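D-alanyl transferase DltD (Enterococcus faecalis, PDB 6O93) probably transfers D-alanine to lipoteichoic acid in the Gram-positive cell wall, as a membrane-anchored member of the DltD family within the SGNH-hydrolase clan. Local coordinates at residues A[122-125]-A[126-130]; A[135-139]-A[140-144]. One frame throughout, in Å; residues are numbered along the deposited sequence.

Contact 1: A[122-125]-A[126-130]; sequences YSQL and QTYQW
With CG of Gln124 trans to its own backbone N (chi1 -170°) and CG of Tyr128 set beside its backbone N, the two side chains run alongside each other in the same direction, one helical turn apart. Gln124 CG lies over the centre of the Tyr128 ring, 3.7 Å from the centroid and 8° off the normal, a CH-pi contact; the Gln124 amide continues over the ring, its plane nearly parallel to that of the phenol. The helix start is fixed by Ser123, the N-cap, whose OG accepts from Gln126 N at 3.1 Å in a nearly straight bond (168°). The same OG also bonds to Lys26 O, so the cap residue holds on to a second part of the chain. Ser123 O takes two donors from opposite faces of its carbonyl plane: Thr127 N at 3.0 Å and Thr127 OG1 at 2.8 Å. That hydroxyl also approaches Tyr122, with OG1 of Thr127 3.3 Å from CE1 of Tyr122, the two side chains crossing at about a right angle. Tyr128 OH is hydrogen-bonded to Asp157. Three helices meet this helix start: Leu125 and Tyr128 touch helix 175-195, Gln126 touches helix 80-90, and Tyr122, just before the N-cap, reaches Leu160 of helix 158-168.

Contact 2: A[135-139]-A[140-144]; sequences TELTS and GDQYL
A capping box opens helix 139-148, formed by Thr138 at the N-cap and Asp141 three residues on. Its two reciprocal bonds are both present: Asp141 N donates to Thr138 OG1 at 3.2 Å, the straighter of the two, and Thr138 N donates to Asp141 OD2, also at 3.2 Å. The second is more bent, at 148°, and it meets OD2 on the anti side of the carboxylate, 22° out of its plane. Thr138 OG1 sits between its backbone N and carbonyl carbon (chi1 68°), the rotamer that turns the hydroxyl to the first turn, where it also lies 3.0 Å from Asp141 OD2, at best a weak bond. A water donates to the same OD2 at 2.6 Å and to Glu136 O, thus joining the preceding loop to the box. The other carboxylate oxygen, OD1, is hydrogen-bonded to Trp130 NE1, so both oxygens of this buried side chain have partners; the several donors and the helix N terminus would be expected to favour its ionised form. Apolar packing flanks the cap: Leu137 CD1 passes Asp141 CB at 3.8 Å as the two side chains run in opposite directions, while Leu137 CD2 rests 4.0 Å from Gln142 CG where those chains cross at about a right angle. Around this helix start, Gln142 NE2 bonds to Leu167 O at helix 158-168, and Tyr143 is bonded to Asp275 of helix 272-285 and stacked on Tyr383.

How the contacts relate
From the N terminus, the chain enters helix 124-132 through contact 1, leaves it, and passes through a loop into helix 139-148 at contact 2. The contacts are therefore in series, neither nesting nor crossing, and each closes a short turn at a helix start; their centres are about 15 Å apart. Trp130, at the end of 126-130, bridges them: its NE1 lies 2.9 Å from Asp141 OD1, and its CH2 packs 3.9 Å from Leu144 CB. One indole thus ties two consecutive helices together. Helix 158-168 is shared by both contacts, touching Tyr122 and Trp130 of contact 1 and accepting, through Leu167 O, from Gln142 NE2 of contact 2.

Contact 1: A[122-125]-A[126-130]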
loop_
_atom_site.group_PDB
_atom_site.type_symbol
_atom_site.label_atom_id
_atom_site.label_comp_id
_atom_site.label_asym_id
_atom_site.label_seq_id
_atom_site.Cartn_x
_atom_site.Cartn_y
_atom_site.Cartn_z
ATOM N N TYR A 122 7.532 9.081 7.394
ATOM C CA TYR A 122 7.288 8.972 8.824
ATOM C C TYR A 122 6.320 10.054 9.284
ATOM O O TYR A 122 6.517 11.242 9.010
ATOM C CB TYR A 122 8.612 9.077 9.579
ATOM C CG TYR A 122 8.470 9.276 11.069
ATOM C CD1 TYR A 122 8.073 8.234 11.896
ATOM C CD2 TYR A 122 8.751 10.504 11.651
ATOM C CE1 TYR A 122 7.949 8.412 13.260
ATOM C CE2 TYR A 122 8.633 10.693 13.011
ATOM C CZ TYR A 122 8.234 9.644 13.812
ATOM O OH TYR A 122 8.114 9.826 15.169
ATOM N N SER A 123 5.269 9.637 9.986
ATOM C CA SER A 123 4.256 10.544 10.517
ATOM C C SER A 123 4.451 10.667 12.024
ATOM O O SER A 123 4.151 9.731 12.774
ATOM C CB SER A 123 2.850 10.044 10.190
ATOM O OG SER A 123 1.864 10.870 10.789
ATOM N N GLN A 124 4.952 11.820 12.467
ATOM C CA GLN A 124 5.067 12.060 13.900
ATOM C C GLN A 124 3.692 12.151 14.548
ATOM O O GLN A 124 3.498 11.685 15.678
ATOM C CB GLN A 124 5.871 13.330 14.158
ATOM C CG GLN A 124 6.248 13.529 15.617
ATOM C CD GLN A 124 7.106 14.760 15.836
ATOM O OE1 GLN A 124 6.628 15.892 15.745
ATOM N NE2 GLN A 124 8.382 14.545 16.126
ATOM N N LEU A 125 2.725 12.748 13.846
ATOM C CA LEU A 125 1.348 12.788 14.328
ATOM C C LEU A 125 0.853 11.394 14.695
ATOM O O LEU A 125 0.449 11.137 15.834
ATOM C CB LEU A 125 0.447 13.412 13.257
ATOM C CG LEU A 125 -1.065 13.346 13.505
ATOM C CD1 LEU A 125 -1.445 14.142 14.746
ATOM C CD2 LEU A 125 -1.833 13.844 12.288
ATOM N N GLN A 126 0.874 10.476 13.727
ATOM C CA GLN A 126 0.315 9.145 13.950
ATOM C C GLN A 126 1.126 8.364 14.982
ATOM O O GLN A 126 0.557 7.630 15.800
ATOM C CB GLN A 126 0.247 8.388 12.623
ATOM C CG GLN A 126 -0.622 9.075 11.578
ATOM C CD GLN A 126 -0.499 8.453 10.196
ATOM O OE1 GLN A 126 0.242 7.491 9.996
ATOM N NE2 GLN A 126 -1.224 9.010 9.232
ATOM N N THR A 127 2.450 8.516 14.968
ATOM C CA THR A 127 3.286 7.811 15.935
ATOM C C THR A 127 3.043 8.326 17.350
ATOM O O THR A 127 2.887 7.537 18.289
ATOM C CB THR A 127 4.760 7.955 15.552
ATOM O OG1 THR A 127 4.955 7.461 14.222
ATOM C CG2 THR A 127 5.650 7.176 16.509
ATOM N N TYR A 128 3.006 9.649 17.522
ATOM C CA TYR A 128 2.729 10.219 18.839
ATOM C C TYR A 128 1.315 9.883 19.304
ATOM O O TYR A 128 1.098 9.582 20.485
ATOM C CB TYR A 128 2.926 11.735 18.810
ATOM C CG TYR A 128 4.362 12.200 18.966
ATOM C CD1 TYR A 128 5.432 11.340 18.753
ATOM C CD2 TYR A 128 4.641 13.507 19.344
ATOM C CE1 TYR A 128 6.739 11.774 18.905
ATOM C CE2 TYR A 128 5.939 13.949 19.498
ATOM C CZ TYR A 128 6.984 13.081 19.278
ATOM O OH TYR A 128 8.274 13.528 19.436
ATOM N N GLN A 129 0.339 9.946 18.395
ATOM C CA GLN A 129 -1.027 9.576 18.748
ATOM C C GLN A 129 -1.091 8.137 19.245
ATOM O O GLN A 129 -1.772 7.840 20.234
ATOM C CB GLN A 129 -1.946 9.765 17.541
ATOM C CG GLN A 129 -3.405 9.428 17.804
ATOM C CD GLN A 129 -4.208 9.304 16.526
ATOM O OE1 GLN A 129 -3.728 8.762 15.527
ATOM N NE2 GLN A 129 -5.435 9.809 16.547
ATOM N N TRP A 130 -0.386 7.231 18.567
ATOM C CA TRP A 130 -0.377 5.828 18.969
ATOM C C TRP A 130 0.129 5.668 20.399
ATOM O O TRP A 130 -0.473 4.949 21.206
ATOM C CB TRP A 130 0.472 5.026 17.977
ATOM C CG TRP A 130 1.025 3.728 18.491
ATOM C CD1 TRP A 130 0.318 2.662 18.968
ATOM C CD2 TRP A 130 2.408 3.350 18.547
ATOM N NE1 TRP A 130 1.177 1.647 19.326
ATOM C CE2 TRP A 130 2.465 2.045 19.078
ATOM C CE3 TRP A 130 3.604 3.991 18.204
ATOM C CZ2 TRP A 130 3.670 1.371 19.276
ATOM C CZ3 TRP A 130 4.800 3.319 18.403
ATOM C CH2 TRP A 130 4.824 2.022 18.932
#

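Contact 2: A[135-139]-A[140-144]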
loop_
_atom_site.group_PDB
_atom_site.type_symbol
_atom_site.label_atom_id
_atom_site.label_comp_id
_atom_site.label_asym_id
_atom_site.label_seq_id
_atom_site.Cartn_x
_atom_site.Cartn_y
_atom_site.Cartn_z
ATOM N N THR A 135 -3.065 2.144 26.193
ATOM C CA THR A 135 -3.481 1.760 27.536
ATOM C C THR A 135 -3.220 0.300 27.865
ATOM O O THR A 135 -3.118 -0.035 29.051
ATOM C CB THR A 135 -4.981 2.039 27.744
ATOM O OG1 THR A 135 -5.750 1.335 26.758
ATOM C CG2 THR A 135 -5.269 3.529 27.648
ATOM N N GLU A 136 -3.121 -0.574 26.866
ATOM C CA GLU A 136 -2.779 -1.972 27.085
ATOM C C GLU A 136 -1.753 -2.382 26.042
ATOM O O GLU A 136 -1.913 -2.078 24.856
ATOM C CB GLU A 136 -4.014 -2.876 27.006
ATOM C CG GLU A 136 -3.714 -4.343 27.275
ATOM C CD GLU A 136 -4.967 -5.168 27.506
ATOM O OE1 GLU A 136 -6.080 -4.630 27.323
ATOM O OE2 GLU A 136 -4.836 -6.354 27.876
ATOM N N LEU A 137 -0.707 -3.070 26.486
ATOM C CA LEU A 137 0.418 -3.407 25.628
ATOM C C LEU A 137 0.170 -4.737 24.929
ATOM O O LEU A 137 -0.237 -5.715 25.565
ATOM C CB LEU A 137 1.704 -3.472 26.453
ATOM C CG LEU A 137 3.021 -3.454 25.683
ATOM C CD1 LEU A 137 3.175 -2.150 24.914
ATOM C CD2 LEU A 137 4.181 -3.656 26.643
ATOM N N THR A 138 0.417 -4.769 23.624
ATOM C CA THR A 138 0.325 -5.986 22.833
ATOM C C THR A 138 1.684 -6.299 22.221
ATOM O O THR A 138 2.577 -5.446 22.166
ATOM C CB THR A 138 -0.719 -5.860 21.716
ATOM O OG1 THR A 138 -0.264 -4.915 20.738
ATOM C CG2 THR A 138 -2.059 -5.403 22.276
ATOM N N SER A 139 1.833 -7.542 21.756
ATOM C CA SER A 139 3.060 -7.929 21.067
ATOM C C SER A 139 3.288 -7.067 19.833
ATOM O O SER A 139 4.430 -6.718 19.511
ATOM C CB SER A 139 3.005 -9.408 20.683
ATOM O OG SER A 139 3.171 -10.234 21.821
ATOM N N GLY A 140 2.212 -6.713 19.128
ATOM C CA GLY A 140 2.349 -5.834 17.980
ATOM C C GLY A 140 2.939 -4.486 18.348
ATOM O O GLY A 140 3.770 -3.941 17.619
ATOM N N ASP A 141 2.515 -3.928 19.485
ATOM C CA ASP A 141 3.076 -2.659 19.937
ATOM C C ASP A 141 4.567 -2.787 20.204
ATOM O O ASP A 141 5.343 -1.869 19.906
ATOM C CB ASP A 141 2.354 -2.182 21.196
ATOM C CG ASP A 141 0.919 -1.794 20.930
ATOM O OD1 ASP A 141 0.661 -1.142 19.899
ATOM O OD2 ASP A 141 0.048 -2.145 21.750
ATOM N N GLN A 142 4.989 -3.920 20.769
ATOM C CA GLN A 142 6.403 -4.123 21.056
ATOM C C GLN A 142 7.198 -4.335 19.776
ATOM O O GLN A 142 8.348 -3.891 19.674
ATOM C CB GLN A 142 6.580 -5.307 22.004
ATOM C CG GLN A 142 5.826 -5.152 23.313
ATOM C CD GLN A 142 6.147 -6.249 24.305
ATOM O OE1 GLN A 142 5.513 -7.306 24.310
ATOM N NE2 GLN A 142 7.138 -6.003 25.156
ATOM N N TYR A 143 6.609 -5.010 18.785
ATOM C CA TYR A 143 7.297 -5.168 17.509
ATOM C C TYR A 143 7.457 -3.825 16.807
ATOM O O TYR A 143 8.528 -3.525 16.266
ATOM C CB TYR A 143 6.548 -6.152 16.607
ATOM C CG TYR A 143 7.192 -6.277 15.246
ATOM C CD1 TYR A 143 8.274 -7.124 15.045
ATOM C CD2 TYR A 143 6.740 -5.527 14.168
ATOM C CE1 TYR A 143 8.877 -7.232 13.805
ATOM C CE2 TYR A 143 7.338 -5.628 12.926
ATOM C CZ TYR A 143 8.406 -6.482 12.753
ATOM O OH TYR A 143 9.007 -6.587 11.521
ATOM N N LEU A 144 6.405 -3.004 16.804
ATOM C CA LEU A 144 6.515 -1.666 16.232
ATOM C C LEU A 144 7.616 -0.872 16.921
ATOM O O LEU A 144 8.435 -0.223 16.261
ATOM C CB LEU A 144 5.181 -0.930 16.348
ATOM C CG LEU A 144 4.081 -1.327 15.368
ATOM C CD1 LEU A 144 2.784 -0.631 15.740
ATOM C CD2 LEU A 144 4.482 -0.981 13.942
HETATM O O HOH W 1 -2.527 -1.677 21.693
#